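PDB 7NVH: trehalose monomycolate exporter MmpL3 from Mycobacterium tuberculosis, which probably exports trehalose monomycolate, the mycolic acid carrier, across the inner membrane as a transporter of the RND permease superfamily. Local coordinates for residues 450-464 with 505-517. Sequence-based numbering, arbitrary orientation.
Sequences NPLTLVIQTSNHQPV and DPSVRVLQNGLIN. With AV0 (Lauryl Maltose Neopentyl Glycol), chain B.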
ATOM      1  N   ASN A 450       4.652 -16.203 -21.075  1.00 58.75           N
ATOM      2  CA  ASN A 450       3.559 -15.550 -20.363  1.00 58.75           C
ATOM      3  C   ASN A 450       2.284 -15.857 -21.139  1.00 58.75           C
ATOM      4  O   ASN A 450       1.722 -14.976 -21.806  1.00 58.75           O
ATOM      5  CB  ASN A 450       3.798 -14.049 -20.239  1.00 58.75           C
ATOM      6  CG  ASN A 450       2.921 -13.411 -19.198  1.00 58.75           C
ATOM      7  OD1 ASN A 450       2.143 -14.089 -18.537  1.00 58.75           O
ATOM      8  ND2 ASN A 450       3.039 -12.099 -19.041  1.00 58.75           N
ATOM      9  N   PRO A 451       1.801 -17.093 -21.076  1.00 55.35           N
ATOM     10  CA  PRO A 451       0.748 -17.533 -21.991  1.00 55.35           C
ATOM     11  C   PRO A 451      -0.656 -17.233 -21.486  1.00 55.35           C
ATOM     12  O   PRO A 451      -0.888 -16.965 -20.306  1.00 55.35           O
ATOM     13  CB  PRO A 451       0.982 -19.046 -22.062  1.00 55.35           C
ATOM     14  CG  PRO A 451       1.463 -19.381 -20.698  1.00 55.35           C
ATOM     15  CD  PRO A 451       2.268 -18.196 -20.218  1.00 55.35           C
ATOM     16  N   LEU A 452      -1.596 -17.284 -22.424  1.00 52.55           N
ATOM     17  CA  LEU A 452      -3.020 -17.263 -22.128  1.00 52.55           C
ATOM     18  C   LEU A 452      -3.547 -18.684 -22.245  1.00 52.55           C
ATOM     19  O   LEU A 452      -3.266 -19.370 -23.230  1.00 52.55           O
ATOM     20  CB  LEU A 452      -3.773 -16.341 -23.086  1.00 52.55           C
ATOM     21  CG  LEU A 452      -3.657 -14.836 -22.857  1.00 52.55           C
ATOM     22  CD1 LEU A 452      -4.404 -14.085 -23.940  1.00 52.55           C
ATOM     23  CD2 LEU A 452      -4.189 -14.466 -21.487  1.00 52.55           C
ATOM     24  N   THR A 453      -4.305 -19.123 -21.246  1.00 48.90           N
ATOM     25  CA  THR A 453      -4.730 -20.511 -21.143  1.00 48.90           C
ATOM     26  C   THR A 453      -6.238 -20.620 -21.314  1.00 48.90           C
ATOM     27  O   THR A 453      -6.997 -19.933 -20.625  1.00 48.90           O
ATOM     28  CB  THR A 453      -4.316 -21.108 -19.799  1.00 48.90           C
ATOM     29  OG1 THR A 453      -5.239 -20.689 -18.789  1.00 48.90           O
ATOM     30  CG2 THR A 453      -2.923 -20.645 -19.423  1.00 48.90           C
ATOM     31  N   LEU A 454      -6.664 -21.486 -22.229  1.00 46.41           N
ATOM     32  CA  LEU A 454      -8.070 -21.829 -22.400  1.00 46.41           C
ATOM     33  C   LEU A 454      -8.334 -23.128 -21.654  1.00 46.41           C
ATOM     34  O   LEU A 454      -7.697 -24.146 -21.939  1.00 46.41           O
ATOM     35  CB  LEU A 454      -8.429 -21.992 -23.875  1.00 46.41           C
ATOM     36  CG  LEU A 454      -8.013 -20.903 -24.857  1.00 46.41           C
ATOM     37  CD1 LEU A 454      -8.121 -21.428 -26.276  1.00 46.41           C
ATOM     38  CD2 LEU A 454      -8.871 -19.669 -24.679  1.00 46.41           C
ATOM     39  N   VAL A 455      -9.275 -23.099 -20.721  1.00 43.67           N
ATOM     40  CA  VAL A 455      -9.594 -24.253 -19.890  1.00 43.67           C
ATOM     41  C   VAL A 455     -10.895 -24.855 -20.400  1.00 43.67           C
ATOM     42  O   VAL A 455     -11.980 -24.329 -20.142  1.00 43.67           O
ATOM     43  CB  VAL A 455      -9.695 -23.870 -18.411  1.00 43.67           C
ATOM     44  CG1 VAL A 455      -9.881 -25.106 -17.562  1.00 43.67           C
ATOM     45  CG2 VAL A 455      -8.451 -23.126 -17.986  1.00 43.67           C
ATOM     46  N   ILE A 456     -10.785 -25.968 -21.114  1.00 45.08           N
ATOM     47  CA  ILE A 456     -11.924 -26.678 -21.677  1.00 45.08           C
ATOM     48  C   ILE A 456     -12.460 -27.622 -20.614  1.00 45.08           C
ATOM     49  O   ILE A 456     -11.690 -28.361 -19.990  1.00 45.08           O
ATOM     50  CB  ILE A 456     -11.515 -27.443 -22.945  1.00 45.08           C
ATOM     51  CG1 ILE A 456     -11.043 -26.465 -24.019  1.00 45.08           C
ATOM     52  CG2 ILE A 456     -12.656 -28.294 -23.458  1.00 45.08           C
ATOM     53  CD1 ILE A 456     -10.167 -27.097 -25.066  1.00 45.08           C
ATOM     54  N   GLN A 457     -13.775 -27.605 -20.399  1.00 48.43           N
ATOM     55  CA  GLN A 457     -14.369 -28.292 -19.259  1.00 48.43           C
ATOM     56  C   GLN A 457     -15.810 -28.662 -19.565  1.00 48.43           C
ATOM     57  O   GLN A 457     -16.672 -27.783 -19.636  1.00 48.43           O
ATOM     58  CB  GLN A 457     -14.303 -27.404 -18.017  1.00 48.43           C
ATOM     59  CG  GLN A 457     -14.786 -28.052 -16.747  1.00 48.43           C
ATOM     60  CD  GLN A 457     -14.631 -27.135 -15.561  1.00 48.43           C
ATOM     61  OE1 GLN A 457     -14.206 -25.990 -15.704  1.00 48.43           O
ATOM     62  NE2 GLN A 457     -14.972 -27.630 -14.379  1.00 48.43           N
ATOM     63  N   THR A 458     -16.074 -29.955 -19.732  1.00 51.65           N
ATOM     64  CA  THR A 458     -17.438 -30.414 -19.947  1.00 51.65           C
ATOM     65  C   THR A 458     -18.291 -30.159 -18.714  1.00 51.65           C
ATOM     66  O   THR A 458     -17.832 -30.308 -17.578  1.00 51.65           O
ATOM     67  CB  THR A 458     -17.466 -31.904 -20.277  1.00 51.65           C
ATOM     68  OG1 THR A 458     -16.583 -32.605 -19.396  1.00 51.65           O
ATOM     69  CG2 THR A 458     -17.043 -32.144 -21.708  1.00 51.65           C
ATOM     70  N   SER A 459     -19.547 -29.777 -18.943  1.00 56.03           N
ATOM     71  CA  SER A 459     -20.479 -29.577 -17.841  1.00 56.03           C
ATOM     72  C   SER A 459     -20.983 -30.892 -17.260  1.00 56.03           C
ATOM     73  O   SER A 459     -21.524 -30.899 -16.150  1.00 56.03           O
ATOM     74  CB  SER A 459     -21.655 -28.722 -18.309  1.00 56.03           C
ATOM     75  OG  SER A 459     -22.350 -29.356 -19.368  1.00 56.03           O
ATOM     76  N   ASN A 460     -20.821 -32.000 -17.984  1.00 57.63           N
ATOM     77  CA  ASN A 460     -21.250 -33.305 -17.498  1.00 57.63           C
ATOM     78  C   ASN A 460     -20.238 -33.913 -16.534  1.00 57.63           C
ATOM     79  O   ASN A 460     -20.594 -34.808 -15.762  1.00 57.63           O
ATOM     80  CB  ASN A 460     -21.462 -34.241 -18.694  1.00 57.63           C
ATOM     81  CG  ASN A 460     -22.115 -35.564 -18.323  1.00 57.63           C
ATOM     82  OD1 ASN A 460     -22.409 -35.839 -17.164  1.00 57.63           O
ATOM     83  ND2 ASN A 460     -22.333 -36.403 -19.327  1.00 57.63           N
ATOM     84  N   HIS A 461     -19.000 -33.414 -16.534  1.00 58.69           N
ATOM     85  CA  HIS A 461     -17.870 -34.064 -15.872  1.00 58.69           C
ATOM     86  C   HIS A 461     -17.619 -35.436 -16.498  1.00 58.69           C
ATOM     87  O   HIS A 461     -17.619 -36.476 -15.839  1.00 58.69           O
ATOM     88  CB  HIS A 461     -18.085 -34.156 -14.359  1.00 58.69           C
ATOM     89  CG  HIS A 461     -18.651 -32.909 -13.762  1.00 58.69           C
ATOM     90  ND1 HIS A 461     -20.004 -32.712 -13.591  1.00 58.69           N
ATOM     91  CD2 HIS A 461     -18.047 -31.786 -13.305  1.00 58.69           C
ATOM     92  CE1 HIS A 461     -20.210 -31.524 -13.050  1.00 58.69           C
ATOM     93  NE2 HIS A 461     -19.039 -30.942 -12.866  1.00 58.69           N
ATOM     94  N   GLN A 462     -17.406 -35.403 -17.808  1.00 55.55           N
ATOM     95  CA  GLN A 462     -17.213 -36.545 -18.680  1.00 55.55           C
ATOM     96  C   GLN A 462     -15.940 -36.320 -19.481  1.00 55.55           C
ATOM     97  O   GLN A 462     -15.545 -35.172 -19.701  1.00 55.55           O
ATOM     98  CB  GLN A 462     -18.416 -36.700 -19.622  1.00 55.55           C
ATOM     99  CG  GLN A 462     -18.648 -38.092 -20.174  1.00 55.55           C
ATOM    100  CD  GLN A 462     -19.985 -38.220 -20.870  1.00 55.55           C
ATOM    101  OE1 GLN A 462     -20.742 -37.255 -20.962  1.00 55.55           O
ATOM    102  NE2 GLN A 462     -20.286 -39.414 -21.362  1.00 55.55           N
ATOM    103  N   PRO A 463     -15.255 -37.393 -19.901  1.00 53.31           N
ATOM    104  CA  PRO A 463     -14.047 -37.216 -20.718  1.00 53.31           C
ATOM    105  C   PRO A 463     -14.272 -36.337 -21.938  1.00 53.31           C
ATOM    106  O   PRO A 463     -15.118 -36.637 -22.785  1.00 53.31           O
ATOM    107  CB  PRO A 463     -13.691 -38.648 -21.124  1.00 53.31           C
ATOM    108  CG  PRO A 463     -14.211 -39.485 -20.022  1.00 53.31           C
ATOM    109  CD  PRO A 463     -15.408 -38.785 -19.443  1.00 53.31           C
ATOM    110  N   VAL A 464     -13.509 -35.250 -22.032  1.00 49.72           N
ATOM    111  CA  VAL A 464     -13.669 -34.299 -23.126  1.00 49.72           C
ATOM    112  C   VAL A 464     -13.150 -34.936 -24.407  1.00 49.72           C
ATOM    113  O   VAL A 464     -11.990 -35.356 -24.481  1.00 49.72           O
ATOM    114  CB  VAL A 464     -12.933 -32.988 -22.823  1.00 49.72           C
ATOM    115  CG1 VAL A 464     -13.227 -31.966 -23.892  1.00 49.72           C
ATOM    116  CG2 VAL A 464     -13.327 -32.461 -21.465  1.00 49.72           C
ATOM    117  N   ASP A 505      -7.626 -35.205 -14.231  1.00 52.68           N
ATOM    118  CA  ASP A 505      -9.061 -35.216 -14.472  1.00 52.68           C
ATOM    119  C   ASP A 505      -9.312 -35.273 -15.970  1.00 52.68           C
ATOM    120  O   ASP A 505      -8.826 -34.403 -16.701  1.00 52.68           O
ATOM    121  CB  ASP A 505      -9.706 -33.973 -13.870  1.00 52.68           C
ATOM    122  CG  ASP A 505     -11.125 -34.218 -13.401  1.00 52.68           C
ATOM    123  OD1 ASP A 505     -11.593 -35.370 -13.491  1.00 52.68           O
ATOM    124  OD2 ASP A 505     -11.775 -33.258 -12.937  1.00 52.68           O
ATOM    125  N   PRO A 506     -10.044 -36.270 -16.475  1.00 51.94           N
ATOM    126  CA  PRO A 506     -10.297 -36.338 -17.919  1.00 51.94           C
ATOM    127  C   PRO A 506     -11.354 -35.363 -18.407  1.00 51.94           C
ATOM    128  O   PRO A 506     -11.537 -35.239 -19.624  1.00 51.94           O
ATOM    129  CB  PRO A 506     -10.752 -37.788 -18.118  1.00 51.94           C
ATOM    130  CG  PRO A 506     -11.402 -38.136 -16.833  1.00 51.94           C
ATOM    131  CD  PRO A 506     -10.616 -37.422 -15.761  1.00 51.94           C
ATOM    132  N   SER A 507     -12.050 -34.673 -17.509  1.00 50.23           N
ATOM    133  CA  SER A 507     -13.083 -33.726 -17.901  1.00 50.23           C
ATOM    134  C   SER A 507     -12.574 -32.297 -18.001  1.00 50.23           C
ATOM    135  O   SER A 507     -13.352 -31.405 -18.346  1.00 50.23           O
ATOM    136  CB  SER A 507     -14.250 -33.775 -16.914  1.00 50.23           C
ATOM    137  OG  SER A 507     -13.965 -33.015 -15.756  1.00 50.23           O
ATOM    138  N   VAL A 508     -11.303 -32.050 -17.701  1.00 46.90           N
ATOM    139  CA  VAL A 508     -10.712 -30.724 -17.827  1.00 46.90           C
ATOM    140  C   VAL A 508      -9.431 -30.849 -18.634  1.00 46.90           C
ATOM    141  O   VAL A 508      -8.537 -31.622 -18.269  1.00 46.90           O
ATOM    142  CB  VAL A 508     -10.420 -30.083 -16.463  1.00 46.90           C
ATOM    143  CG1 VAL A 508     -10.007 -28.639 -16.644  1.00 46.90           C
ATOM    144  CG2 VAL A 508     -11.631 -30.177 -15.559  1.00 46.90           C
ATOM    145  N   ARG A 509      -9.341 -30.096 -19.726  1.00 45.39           N
ATOM    146  CA  ARG A 509      -8.122 -29.974 -20.508  1.00 45.39           C
ATOM    147  C   ARG A 509      -7.855 -28.502 -20.759  1.00 45.39           C
ATOM    148  O   ARG A 509      -8.787 -27.729 -20.990  1.00 45.39           O
ATOM    149  CB  ARG A 509      -8.222 -30.724 -21.836  1.00 45.39           C
ATOM    150  CG  ARG A 509      -8.701 -32.152 -21.701  1.00 45.39           C
ATOM    151  CD  ARG A 509      -7.549 -33.126 -21.802  1.00 45.39           C
ATOM    152  NE  ARG A 509      -7.140 -33.351 -23.182  1.00 45.39           N
ATOM    153  CZ  ARG A 509      -7.713 -34.233 -23.992  1.00 45.39           C
ATOM    154  NH1 ARG A 509      -8.727 -34.970 -23.563  1.00 45.39           N
ATOM    155  NH2 ARG A 509      -7.276 -34.376 -25.234  1.00 45.39           N
ATOM    156  N   VAL A 510      -6.587 -28.111 -20.708  1.00 45.98           N
ATOM    157  CA  VAL A 510      -6.197 -26.715 -20.849  1.00 45.98           C
ATOM    158  C   VAL A 510      -5.142 -26.591 -21.940  1.00 45.98           C
ATOM    159  O   VAL A 510      -4.184 -27.371 -21.982  1.00 45.98           O
ATOM    160  CB  VAL A 510      -5.706 -26.126 -19.511  1.00 45.98           C
ATOM    161  CG1 VAL A 510      -4.508 -26.869 -19.002  1.00 45.98           C
ATOM    162  CG2 VAL A 510      -5.363 -24.661 -19.674  1.00 45.98           C
ATOM    163  N   LEU A 511      -5.347 -25.638 -22.845  1.00 47.45           N
ATOM    164  CA  LEU A 511      -4.399 -25.263 -23.882  1.00 47.45           C
ATOM    165  C   LEU A 511      -3.795 -23.912 -23.529  1.00 47.45           C
ATOM    166  O   LEU A 511      -4.305 -23.194 -22.669  1.00 47.45           O
ATOM    167  CB  LEU A 511      -5.085 -25.195 -25.249  1.00 47.45           C
ATOM    168  CG  LEU A 511      -6.042 -26.329 -25.610  1.00 47.45           C
ATOM    169  CD1 LEU A 511      -6.655 -26.083 -26.972  1.00 47.45           C
ATOM    170  CD2 LEU A 511      -5.335 -27.665 -25.581  1.00 47.45           C
ATOM    171  N   GLN A 512      -2.700 -23.557 -24.199  1.00 50.53           N
ATOM    172  CA  GLN A 512      -2.059 -22.286 -23.887  1.00 50.53           C
ATOM    173  C   GLN A 512      -1.161 -21.832 -25.028  1.00 50.53           C
ATOM    174  O   GLN A 512      -0.486 -22.648 -25.660  1.00 50.53           O
ATOM    175  CB  GLN A 512      -1.247 -22.385 -22.591  1.00 50.53           C
ATOM    176  CG  GLN A 512      -0.229 -23.502 -22.575  1.00 50.53           C
ATOM    177  CD  GLN A 512       0.381 -23.705 -21.208  1.00 50.53           C
ATOM    178  OE1 GLN A 512      -0.016 -23.060 -20.239  1.00 50.53           O
ATOM    179  NE2 GLN A 512       1.357 -24.597 -21.121  1.00 50.53           N
ATOM    180  N   ASN A 513      -1.177 -20.525 -25.287  1.00 53.62           N
ATOM    181  CA  ASN A 513      -0.178 -19.844 -26.099  1.00 53.62           C
ATOM    182  C   ASN A 513       0.145 -18.499 -25.477  1.00 53.62           C
ATOM    183  O   ASN A 513      -0.704 -17.871 -24.841  1.00 53.62           O
ATOM    184  CB  ASN A 513      -0.625 -19.589 -27.542  1.00 53.62           C
ATOM    185  CG  ASN A 513      -0.087 -20.606 -28.509  1.00 53.62           C
ATOM    186  OD1 ASN A 513       0.726 -21.455 -28.151  1.00 53.62           O
ATOM    187  ND2 ASN A 513      -0.496 -20.492 -29.765  1.00 53.62           N
ATOM    188  N   GLY A 514       1.378 -18.058 -25.678  1.00 56.93           N
ATOM    189  CA  GLY A 514       1.710 -16.675 -25.434  1.00 56.93           C
ATOM    190  C   GLY A 514       1.323 -15.817 -26.616  1.00 56.93           C
ATOM    191  O   GLY A 514       1.040 -16.303 -27.708  1.00 56.93           O
ATOM    192  N   LEU A 515       1.307 -14.509 -26.394  1.00 58.83           N
ATOM    193  CA  LEU A 515       0.914 -13.573 -27.436  1.00 58.83           C
ATOM    194  C   LEU A 515       2.002 -12.529 -27.621  1.00 58.83           C
ATOM    195  O   LEU A 515       2.533 -11.996 -26.642  1.00 58.83           O
ATOM    196  CB  LEU A 515      -0.432 -12.906 -27.113  1.00 58.83           C
ATOM    197  CG  LEU A 515      -0.553 -11.845 -26.018  1.00 58.83           C
ATOM    198  CD1 LEU A 515      -1.865 -11.107 -26.169  1.00 58.83           C
ATOM    199  CD2 LEU A 515      -0.453 -12.460 -24.637  1.00 58.83           C
ATOM    200  N   ILE A 516       2.351 -12.263 -28.880  1.00 59.80           N
ATOM    201  CA  ILE A 516       3.230 -11.146 -29.186  1.00 59.80           C
ATOM    202  C   ILE A 516       2.482  -9.844 -28.935  1.00 59.80           C
ATOM    203  O   ILE A 516       1.245  -9.793 -28.982  1.00 59.80           O
ATOM    204  CB  ILE A 516       3.735 -11.232 -30.637  1.00 59.80           C
ATOM    205  CG1 ILE A 516       2.572 -11.513 -31.586  1.00 59.80           C
ATOM    206  CG2 ILE A 516       4.800 -12.300 -30.769  1.00 59.80           C
ATOM    207  CD1 ILE A 516       2.982 -11.618 -33.033  1.00 59.80           C
ATOM    208  N   ASN A 517       3.238  -8.782 -28.666  1.00 62.25           N
ATOM    209  CA  ASN A 517       2.672  -7.482 -28.324  1.00 62.25           C
ATOM    210  C   ASN A 517       1.783  -7.598 -27.090  1.00 62.25           C
ATOM    211  O   ASN A 517       0.553  -7.576 -27.212  1.00 62.25           O
ATOM    212  CB  ASN A 517       1.883  -6.901 -29.499  1.00 62.25           C
ATOM    213  CG  ASN A 517       2.072  -5.407 -29.643  1.00 62.25           C
ATOM    214  OD1 ASN A 517       1.979  -4.661 -28.669  1.00 62.25           O
ATOM    215  ND2 ASN A 517       2.336  -4.959 -30.864  1.00 62.25           N
TER
HETATM  216  C1  AV0 B 801       2.128 -14.841  -8.143  1.00 63.35           C
HETATM  217  O1  AV0 B 801       2.879 -13.714  -8.438  1.00 63.35           O
HETATM  218  C2  AV0 B 801       1.087 -14.520  -7.089  1.00 63.35           C
HETATM  219  O2  AV0 B 801       1.751 -14.084  -5.902  1.00 63.35           O
HETATM  220  C3  AV0 B 801       0.249 -15.719  -6.768  1.00 63.35           C
HETATM  221  O3  AV0 B 801      -0.844 -15.275  -5.915  1.00 63.35           O
HETATM  222  C4  AV0 B 801      -0.312 -16.403  -7.967  1.00 63.35           C
HETATM  223  O4  AV0 B 801      -0.733 -17.765  -7.594  1.00 63.35           O
HETATM  224  C5  AV0 B 801       0.677 -16.549  -9.126  1.00 63.35           C
HETATM  225  O5  AV0 B 801       1.472 -15.322  -9.383  1.00 63.35           O
HETATM  226  C6  AV0 B 801      -0.081 -16.889 -10.367  1.00 63.35           C
HETATM  227  O6  AV0 B 801       0.284 -15.995 -11.388  1.00 63.35           O
HETATM  228  CAA AV0 B 801       6.200  -6.786  -0.320  1.00 63.35           C
HETATM  229  CAB AV0 B 801      11.885 -18.900 -15.738  1.00 63.35           C
HETATM  230  OAI AV0 B 801      -3.581 -15.064  -6.202  1.00 63.35           O
HETATM  231  OAJ AV0 B 801       7.584 -12.577 -20.662  1.00 63.35           O
HETATM  232  OAL AV0 B 801       3.637  -7.997 -15.235  1.00 63.35           O
HETATM  233  OAN AV0 B 801       5.640 -13.193 -16.853  1.00 63.35           O
HETATM  234  OAP AV0 B 801       6.309 -13.925 -14.224  1.00 63.35           O
HETATM  235  OAQ AV0 B 801      -5.161 -18.447  -9.183  1.00 63.35           O
HETATM  236  OAR AV0 B 801       5.855  -9.730 -21.256  1.00 63.35           O
HETATM  237  OAS AV0 B 801      -4.271 -19.272  -5.756  1.00 63.35           O
HETATM  238  OAT AV0 B 801       5.450  -7.269 -19.807  1.00 63.35           O
HETATM  239  OAU AV0 B 801      -2.476 -19.510  -8.929  1.00 63.35           O
HETATM  240  OAV AV0 B 801       5.043  -7.651 -17.072  1.00 63.35           O
HETATM  241  CAW AV0 B 801       6.228  -7.985  -1.251  1.00 63.35           C
HETATM  242  CAX AV0 B 801      12.175 -17.571 -14.971  1.00 63.35           C
HETATM  243  CAY AV0 B 801       4.812  -8.492  -1.471  1.00 63.35           C
HETATM  244  CAZ AV0 B 801      10.833 -16.881 -14.597  1.00 63.35           C
HETATM  245  CBA AV0 B 801       4.799  -9.462  -2.653  1.00 63.35           C
HETATM  246  CBB AV0 B 801      11.138 -15.535 -13.901  1.00 63.35           C
HETATM  247  CBC AV0 B 801       5.463  -8.790  -3.870  1.00 63.35           C
HETATM  248  CBD AV0 B 801       9.815 -14.742 -13.659  1.00 63.35           C
HETATM  249  CBE AV0 B 801       5.132  -9.605  -5.161  1.00 63.35           C
HETATM  250  CBF AV0 B 801      10.068 -13.672 -12.577  1.00 63.35           C
HETATM  251  CBG AV0 B 801       5.591 -11.114  -4.977  1.00 63.35           C
HETATM  252  CBH AV0 B 801       8.719 -12.931 -12.239  1.00 63.35           C
HETATM  253  CBI AV0 B 801       4.700 -12.039  -5.888  1.00 63.35           C
HETATM  254  CBJ AV0 B 801       8.602 -12.769 -10.694  1.00 63.35           C
HETATM  255  CBK AV0 B 801       5.477 -12.384  -7.235  1.00 63.35           C
HETATM  256  CBL AV0 B 801       7.219 -12.123 -10.332  1.00 63.35           C
HETATM  257  CBM AV0 B 801      -4.424 -16.183  -6.353  1.00 63.35           C
HETATM  258  CBN AV0 B 801       8.002 -11.395 -20.025  1.00 63.35           C
HETATM  259  CBP AV0 B 801       3.218  -9.338 -15.128  1.00 63.35           C
HETATM  260  CBQ AV0 B 801       4.727 -11.738  -8.473  1.00 63.35           C
HETATM  261  CBR AV0 B 801       6.244 -13.257  -9.863  1.00 63.35           C
HETATM  262  CBS AV0 B 801       3.808 -13.946  -9.512  1.00 63.35           C
HETATM  263  CBT AV0 B 801       4.354 -11.946 -11.055  1.00 63.35           C
HETATM  264  OBV AV0 B 801       4.744 -12.732 -12.198  1.00 63.35           O
HETATM  265  OBX AV0 B 801       4.162 -10.930 -13.582  1.00 63.35           O
HETATM  266  OBY AV0 B 801      -2.815 -16.782  -8.066  1.00 63.35           O
HETATM  267  OBZ AV0 B 801       7.181 -10.596 -17.887  1.00 63.35           O
HETATM  268  OCB AV0 B 801       4.951 -10.465 -17.225  1.00 63.35           O
HETATM  269  CCC AV0 B 801      -4.254 -16.760  -7.725  1.00 63.35           C
HETATM  270  CCD AV0 B 801       6.829 -10.761 -19.302  1.00 63.35           C
HETATM  271  CCF AV0 B 801       4.411 -10.221 -14.850  1.00 63.35           C
HETATM  272  CCH AV0 B 801       5.606 -12.240 -15.733  1.00 63.35           C
HETATM  273  CCJ AV0 B 801       5.139 -12.002 -13.316  1.00 63.35           C
HETATM  274  CCL AV0 B 801       5.271 -12.963 -14.504  1.00 63.35           C
HETATM  275  CCM AV0 B 801       4.793 -12.713  -9.714  1.00 63.35           C
HETATM  276  CCN AV0 B 801      -4.906 -18.144  -7.795  1.00 63.35           C
HETATM  277  CCO AV0 B 801       6.480  -9.439 -19.989  1.00 63.35           C
HETATM  278  CCQ AV0 B 801       4.600 -11.180 -16.026  1.00 63.35           C
HETATM  279  CCR AV0 B 801      -2.096 -17.797  -7.279  1.00 63.35           C
HETATM  280  CCS AV0 B 801       6.165  -9.814 -17.149  1.00 63.35           C
HETATM  281  CCT AV0 B 801      -4.106 -19.254  -7.219  1.00 63.35           C
HETATM  282  CCU AV0 B 801       5.550  -8.597 -19.187  1.00 63.35           C
HETATM  283  CCV AV0 B 801      -2.659 -19.186  -7.543  1.00 63.35           C
HETATM  284  CCW AV0 B 801       6.006  -8.445 -17.806  1.00 63.35           C
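Val455 meets two valines of the neighbouring strand at once, one with each branch: CG1 lies 3.7 Å from Val508 CG1, and CG2 lies 3.8 Å from Val510 CG2. With CG1 anti to the backbone N (chi1 -174°) and CG2 anti to the carbonyl carbon, the two methyls point to different valines. Helix 49-61 covers this face, Ala53 touching Val455 and Tyr61 touching Val510. On the other face, Ile456 CD1 reaches Leu511 CD1 at 4.1 Å; Ile456 also packs on Ile472 of helix 466-476. Strands 451-457 and 508-514 are the central antiparallel pair of a four-stranded sheet, joined by paired backbone bonds at Leu452/Asn513, Leu454/Leu511 and Ile456/Arg509.

Beyond Gln457, buried Val464 still packs closely, its CG2 3.3 Å from Ser507 O, and Val464 N donates a hydrogen bond to Pro506 O (3.1 Å). His461, Gln462 and the Pro463/Pro506 pair form the looser, exposed rim. Near this end Arg509 NE forms a salt bridge with Glu495 OE2; at the far end Asn450 ND2 comes within 3.1 Å of OCB of the bound detergent. Backbone bonding thus sets the register and apolar contacts dominate mid-strand, yet both faces carry polar residues, Thr453 meeting Gln512 on the valine side.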